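PDB 5XBN: Wss1p from Saccharomyces cerevisiae FostersO, which cleaves DNA-binding proteins as a metalloendopeptidase and takes part in the repair of toxic DNA-protein cross-links. Local coordinates for residues A[38-51]-A[92-106]. Residues are numbered along the deposited sequence; the frame is centred on the assembly and turned at random.
Sequences KPNKEDALNLIKEI and LRLRCSTDEFQFLPM
Arg95 reaches from the end of strand 89-96 to the carbonyl of Pro39, in the loop that leads into helix 41-54. From CB, a chi1 of -62° and a straight chain out to NE carry the guanidinium to that loop; NE lies 3.6 Å from Lys38 CB and forms a salt bridge with Glu71 of strand 66-72. At the tip, NH1 lies 2.7 Å from Pro39 O and in its carbonyl plane; NH2 comes to the same oxygen from above that plane, at 2.8 Å. Both bonds are bent, since one oxygen serves two donors. NH1 also donates to Glu100 O at 2.9 Å, tying the turn of its own segment to the same group. Flat and rich in N-H groups, arginine suits this slot: Phe103 CE1 sits over the centre of one face, while Lys38 CB covers the rim of the opposite one. With an alanine in place of Arg95, Pro39 O and Glu100 O would probably lose their donor and Glu71 its salt-bridge partner, and a gap is likely to open between Phe103 and Lys38.

Beyond this group, Pro39, a rigid apolar ring, lays CG over the face of Phe101 in a CH-pi contact, 3.8 Å from the ring centroid. Along the helix the contact becomes apolar. Ala44, small enough to let the chains approach, puts CB 3.7 Å from Phe103 CE1, and Leu47 lays CD2 against the CD1 side of that ring. Selenomethionine Met106, folded back by two bends near 83°, brings SE to Leu47 CD1 and Ile51 CD1, and CE to Glu50 CG. Ile51 also packs on Leu92, whose side chain is about 5 Å from that of Glu116, the probable catalytic glutamate. Helix 41-54 thus lies against the mixed sheet and the start of the HExxH helix 106-118, an architecture characteristic of zincin-type metalloprotease domains.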
loop_
_atom_site.group_PDB
_atom_site.type_symbol
_atom_site.label_atom_id
_atom_site.label_comp_id
_atom_site.label_asym_id
_atom_site.label_seq_id
_atom_site.Cartn_x
_atom_site.Cartn_y
_atom_site.Cartn_z
ATOM N N LYS A 38 10.224 4.804 15.086
ATOM C CA LYS A 38 11.179 4.952 13.993
ATOM C C LYS A 38 11.477 6.421 13.704
ATOM O O LYS A 38 10.633 7.288 13.933
ATOM C CB LYS A 38 10.654 4.267 12.723
ATOM C CG LYS A 38 10.486 2.767 12.833
ATOM C CD LYS A 38 11.804 2.062 13.070
ATOM C CE LYS A 38 11.582 0.584 13.351
ATOM N NZ LYS A 38 12.858 -0.106 13.662
ATOM N N PRO A 39 12.679 6.703 13.175
ATOM C CA PRO A 39 13.055 8.081 12.845
ATOM C C PRO A 39 12.186 8.661 11.747
ATOM O O PRO A 39 11.820 7.935 10.817
ATOM C CB PRO A 39 14.504 7.948 12.373
ATOM C CG PRO A 39 14.641 6.529 11.951
ATOM C CD PRO A 39 13.760 5.751 12.869
ATOM N N ASN A 40 11.868 9.948 11.864
ATOM C CA ASN A 40 11.079 10.665 10.864
ATOM C C ASN A 40 9.707 10.040 10.655
ATOM O O ASN A 40 9.266 9.890 9.518
ATOM C CB ASN A 40 11.824 10.728 9.526
ATOM C CG ASN A 40 13.183 11.392 9.642
ATOM O OD1 ASN A 40 14.216 10.755 9.455
ATOM N ND2 ASN A 40 13.184 12.682 9.950
ATOM N N LYS A 41 9.040 9.688 11.751
ATOM C CA LYS A 41 7.723 9.051 11.678
ATOM C C LYS A 41 6.668 9.992 11.118
ATOM O O LYS A 41 5.640 9.551 10.596
ATOM C CB LYS A 41 7.287 8.549 13.054
ATOM C CG LYS A 41 6.876 9.641 14.020
ATOM C CD LYS A 41 6.558 9.058 15.385
ATOM C CE LYS A 41 5.998 10.106 16.329
ATOM N NZ LYS A 41 5.671 9.498 17.655
ATOM N N GLU A 42 6.911 11.294 11.234
ATOM C CA GLU A 42 6.017 12.277 10.641
ATOM C C GLU A 42 6.050 12.134 9.125
ATOM O O GLU A 42 5.009 12.149 8.474
ATOM C CB GLU A 42 6.408 13.702 11.053
ATOM C CG GLU A 42 6.366 13.969 12.557
ATOM C CD GLU A 42 7.602 13.475 13.309
ATOM O OE1 GLU A 42 8.611 13.104 12.665
ATOM O OE2 GLU A 42 7.565 13.461 14.560
ATOM N N ASP A 43 7.256 11.998 8.577
ATOM C CA ASP A 43 7.443 11.740 7.151
ATOM C C ASP A 43 6.762 10.449 6.749
ATOM O O ASP A 43 6.115 10.384 5.703
ATOM C CB ASP A 43 8.926 11.654 6.788
ATOM C CG ASP A 43 9.589 13.011 6.715
ATOM O OD1 ASP A 43 8.862 14.018 6.784
ATOM O OD2 ASP A 43 10.833 13.064 6.572
ATOM N N ALA A 44 6.910 9.430 7.592
ATOM C CA ALA A 44 6.368 8.107 7.295
ATOM C C ALA A 44 4.850 8.167 7.234
ATOM O O ALA A 44 4.228 7.532 6.370
ATOM C CB ALA A 44 6.828 7.079 8.340
ATOM N N LEU A 45 4.248 8.914 8.155
ATOM C CA LEU A 45 2.795 9.040 8.176
ATOM C C LEU A 45 2.270 9.772 6.939
ATOM O O LEU A 45 1.249 9.378 6.355
ATOM C CB LEU A 45 2.340 9.757 9.454
ATOM C CG LEU A 45 0.830 9.823 9.668
ATOM C CD1 LEU A 45 0.235 8.415 9.734
ATOM C CD2 LEU A 45 0.473 10.631 10.916
ATOM N N ASN A 46 2.963 10.832 6.530
ATOM C CA ASN A 46 2.565 11.537 5.317
ATOM C C ASN A 46 2.643 10.602 4.118
ATOM O O ASN A 46 1.773 10.621 3.247
ATOM C CB ASN A 46 3.440 12.779 5.079
ATOM C CG ASN A 46 3.157 13.448 3.740
ATOM O OD1 ASN A 46 3.878 13.231 2.757
ATOM N ND2 ASN A 46 2.104 14.261 3.690
ATOM N N LEU A 47 3.674 9.763 4.104
ATOM C CA LEU A 47 3.919 8.843 3.003
ATOM C C LEU A 47 2.804 7.805 2.881
ATOM O O LEU A 47 2.264 7.602 1.798
ATOM C CB LEU A 47 5.272 8.163 3.185
ATOM C CG LEU A 47 5.747 7.157 2.140
ATOM C CD1 LEU A 47 5.688 7.752 0.739
ATOM C CD2 LEU A 47 7.162 6.726 2.481
ATOM N N ILE A 48 2.432 7.162 3.986
ATOM C CA ILE A 48 1.408 6.120 3.893
ATOM C C ILE A 48 0.035 6.749 3.612
ATOM O O ILE A 48 -0.808 6.147 2.946
ATOM C CB ILE A 48 1.368 5.231 5.176
ATOM C CG1 ILE A 48 0.738 3.859 4.855
ATOM C CG2 ILE A 48 0.634 5.920 6.304
ATOM C CD1 ILE A 48 0.954 2.812 5.952
ATOM N N LYS A 49 -0.176 7.984 4.060
ATOM C CA LYS A 49 -1.425 8.667 3.733
ATOM C C LYS A 49 -1.462 9.071 2.277
ATOM O O LYS A 49 -2.530 9.122 1.682
ATOM C CB LYS A 49 -1.623 9.902 4.615
ATOM C CG LYS A 49 -1.996 9.524 6.039
ATOM C CD LYS A 49 -2.364 10.749 6.868
ATOM C CE LYS A 49 -2.770 10.311 8.274
ATOM N NZ LYS A 49 -3.357 11.420 9.096
ATOM N N GLU A 50 -0.295 9.369 1.706
ATOM C CA GLU A 50 -0.251 9.714 0.287
ATOM C C GLU A 50 -0.507 8.462 -0.547
ATOM O O GLU A 50 -1.184 8.526 -1.563
ATOM C CB GLU A 50 1.084 10.362 -0.090
ATOM C CG GLU A 50 1.177 10.841 -1.546
ATOM C CD GLU A 50 0.185 11.951 -1.903
ATOM O OE1 GLU A 50 -0.332 12.628 -0.991
ATOM O OE2 GLU A 50 -0.069 12.159 -3.110
ATOM N N ILE A 51 0.031 7.325 -0.110
ATOM C CA ILE A 51 -0.276 6.051 -0.772
ATOM C C ILE A 51 -1.783 5.803 -0.740
ATOM O O ILE A 51 -2.405 5.503 -1.765
ATOM C CB ILE A 51 0.450 4.865 -0.091
ATOM C CG1 ILE A 51 1.964 4.967 -0.264
ATOM C CG2 ILE A 51 -0.073 3.514 -0.635
ATOM C CD1 ILE A 51 2.448 4.595 -1.641
ATOM N N LEU A 92 2.617 -2.564 5.102
ATOM C CA LEU A 92 3.581 -2.145 4.089
ATOM C C LEU A 92 4.909 -1.801 4.727
ATOM O O LEU A 92 4.945 -1.059 5.698
ATOM C CB LEU A 92 3.084 -0.911 3.329
ATOM C CG LEU A 92 1.825 -0.961 2.454
ATOM C CD1 LEU A 92 1.571 0.441 1.867
ATOM C CD2 LEU A 92 1.996 -1.994 1.363
ATOM N N ARG A 93 5.996 -2.312 4.164
ATOM C CA ARG A 93 7.330 -1.827 4.504
ATOM C C ARG A 93 7.546 -0.487 3.819
ATOM O O ARG A 93 7.397 -0.390 2.602
ATOM C CB ARG A 93 8.408 -2.819 4.071
ATOM C CG ARG A 93 9.819 -2.341 4.420
ATOM C CD ARG A 93 10.875 -3.222 3.755
ATOM N NE ARG A 93 10.961 -4.562 4.336
ATOM C CZ ARG A 93 11.664 -4.867 5.420
ATOM N NH1 ARG A 93 12.342 -3.924 6.063
ATOM N NH2 ARG A 93 11.696 -6.115 5.863
ATOM N N LEU A 94 7.872 0.543 4.599
ATOM C CA LEU A 94 8.101 1.884 4.062
ATOM C C LEU A 94 9.584 2.231 3.987
ATOM O O LEU A 94 9.980 3.146 3.274
ATOM C CB LEU A 94 7.405 2.940 4.925
ATOM C CG LEU A 94 5.893 2.856 5.105
ATOM C CD1 LEU A 94 5.433 4.027 5.953
ATOM C CD2 LEU A 94 5.171 2.847 3.763
ATOM N N ARG A 95 10.391 1.494 4.738
ATOM C CA ARG A 95 11.795 1.847 4.937
ATOM C C ARG A 95 12.754 0.801 4.382
ATOM O O ARG A 95 12.455 -0.389 4.407
ATOM C CB ARG A 95 12.057 2.046 6.430
ATOM C CG ARG A 95 11.259 3.171 7.048
ATOM C CD ARG A 95 11.269 3.064 8.558
ATOM N NE ARG A 95 10.368 4.035 9.157
ATOM C CZ ARG A 95 10.720 5.276 9.474
ATOM N NH1 ARG A 95 11.967 5.686 9.253
ATOM N NH2 ARG A 95 9.830 6.101 10.009
ATOM N N CYS A 96 13.916 1.245 3.903
ATOM C CA CYS A 96 14.952 0.322 3.424
ATOM C C CYS A 96 15.370 -0.672 4.506
ATOM O O CYS A 96 15.587 -0.298 5.663
ATOM C CB CYS A 96 16.177 1.100 2.926
ATOM S SG CYS A 96 16.039 1.668 1.216
ATOM N N SER A 97 15.484 -1.940 4.123
ATOM C CA SER A 97 15.705 -3.014 5.084
ATOM C C SER A 97 17.137 -3.043 5.613
ATOM O O SER A 97 17.434 -3.764 6.562
ATOM C CB SER A 97 15.361 -4.366 4.457
ATOM O OG SER A 97 16.170 -4.625 3.323
ATOM N N THR A 98 18.020 -2.262 4.995
ATOM C CA THR A 98 19.396 -2.139 5.469
ATOM C C THR A 98 19.701 -0.741 5.998
ATOM O O THR A 98 20.855 -0.427 6.298
ATOM C CB THR A 98 20.427 -2.471 4.363
ATOM O OG1 THR A 98 20.250 -1.581 3.254
ATOM C CG2 THR A 98 20.283 -3.911 3.899
ATOM N N ASP A 99 18.674 0.097 6.103
ATOM C CA ASP A 99 18.813 1.408 6.735
ATOM C C ASP A 99 17.453 2.019 7.068
ATOM O O ASP A 99 16.792 2.597 6.198
ATOM C CB ASP A 99 19.610 2.366 5.842
ATOM C CG ASP A 99 19.755 3.752 6.454
ATOM O OD1 ASP A 99 19.491 3.905 7.667
ATOM O OD2 ASP A 99 20.148 4.687 5.726
ATOM N N GLU A 100 17.066 1.904 8.337
ATOM C CA GLU A 100 15.819 2.467 8.858
ATOM C C GLU A 100 15.549 3.920 8.472
ATOM O O GLU A 100 14.397 4.327 8.395
ATOM C CB GLU A 100 15.804 2.394 10.382
ATOM C CG GLU A 100 15.599 1.029 10.975
ATOM C CD GLU A 100 15.550 1.102 12.483
ATOM O OE1 GLU A 100 15.823 2.199 13.014
ATOM O OE2 GLU A 100 15.238 0.080 13.132
ATOM N N PHE A 101 16.598 4.713 8.267
ATOM C CA PHE A 101 16.416 6.143 8.041
ATOM C C PHE A 101 15.970 6.450 6.624
ATOM O O PHE A 101 15.472 7.539 6.348
ATOM C CB PHE A 101 17.710 6.915 8.339
ATOM C CG PHE A 101 18.035 7.011 9.799
ATOM C CD1 PHE A 101 18.789 6.028 10.419
ATOM C CD2 PHE A 101 17.590 8.084 10.553
ATOM C CE1 PHE A 101 19.089 6.106 11.770
ATOM C CE2 PHE A 101 17.891 8.175 11.904
ATOM C CZ PHE A 101 18.642 7.181 12.514
ATOM N N GLN A 102 16.160 5.494 5.726
ATOM C CA GLN A 102 15.877 5.724 4.321
ATOM C C GLN A 102 14.539 5.105 3.931
ATOM O O GLN A 102 14.298 3.923 4.176
ATOM C CB GLN A 102 16.995 5.153 3.455
ATOM C CG GLN A 102 16.868 5.481 1.983
ATOM C CD GLN A 102 18.163 6.012 1.400
ATOM O OE1 GLN A 102 18.287 7.206 1.121
ATOM N NE2 GLN A 102 19.141 5.129 1.221
ATOM N N PHE A 103 13.673 5.913 3.334
ATOM C CA PHE A 103 12.399 5.418 2.836
ATOM C C PHE A 103 12.556 4.810 1.447
ATOM O O PHE A 103 13.333 5.303 0.624
ATOM C CB PHE A 103 11.360 6.544 2.814
ATOM C CG PHE A 103 10.944 7.008 4.187
ATOM C CD1 PHE A 103 10.172 6.192 5.000
ATOM C CD2 PHE A 103 11.321 8.251 4.663
ATOM C CE1 PHE A 103 9.786 6.598 6.251
ATOM C CE2 PHE A 103 10.940 8.669 5.926
ATOM C CZ PHE A 103 10.169 7.843 6.722
ATOM N N LEU A 104 11.818 3.733 1.188
ATOM C CA LEU A 104 11.758 3.155 -0.148
ATOM C C LEU A 104 11.123 4.161 -1.100
ATOM O O LEU A 104 10.363 5.036 -0.670
ATOM C CB LEU A 104 10.953 1.845 -0.143
ATOM C CG LEU A 104 11.421 0.685 0.741
ATOM C CD1 LEU A 104 10.407 -0.460 0.682
ATOM C CD2 LEU A 104 12.797 0.189 0.316
ATOM N N PRO A 105 11.427 4.049 -2.402
ATOM C CA PRO A 105 10.796 4.953 -3.365
ATOM C C PRO A 105 9.288 4.740 -3.416
ATOM O O PRO A 105 8.822 3.612 -3.238
ATOM C CB PRO A 105 11.445 4.561 -4.701
ATOM C CG PRO A 105 12.714 3.877 -4.328
ATOM C CD PRO A 105 12.415 3.164 -3.040
HETATM N N MSE A 106 8.550 5.816 -3.656
HETATM C CA MSE A 106 7.103 5.761 -3.766
HETATM C C MSE A 106 6.627 4.714 -4.769
HETATM O O MSE A 106 5.624 4.033 -4.534
HETATM C CB MSE A 106 6.572 7.139 -4.157
HETATM C CG MSE A 106 5.094 7.170 -4.429
HETATM SE SE MSE A 106 4.094 7.344 -2.778
HETATM C CE MSE A 106 4.235 9.278 -2.611
#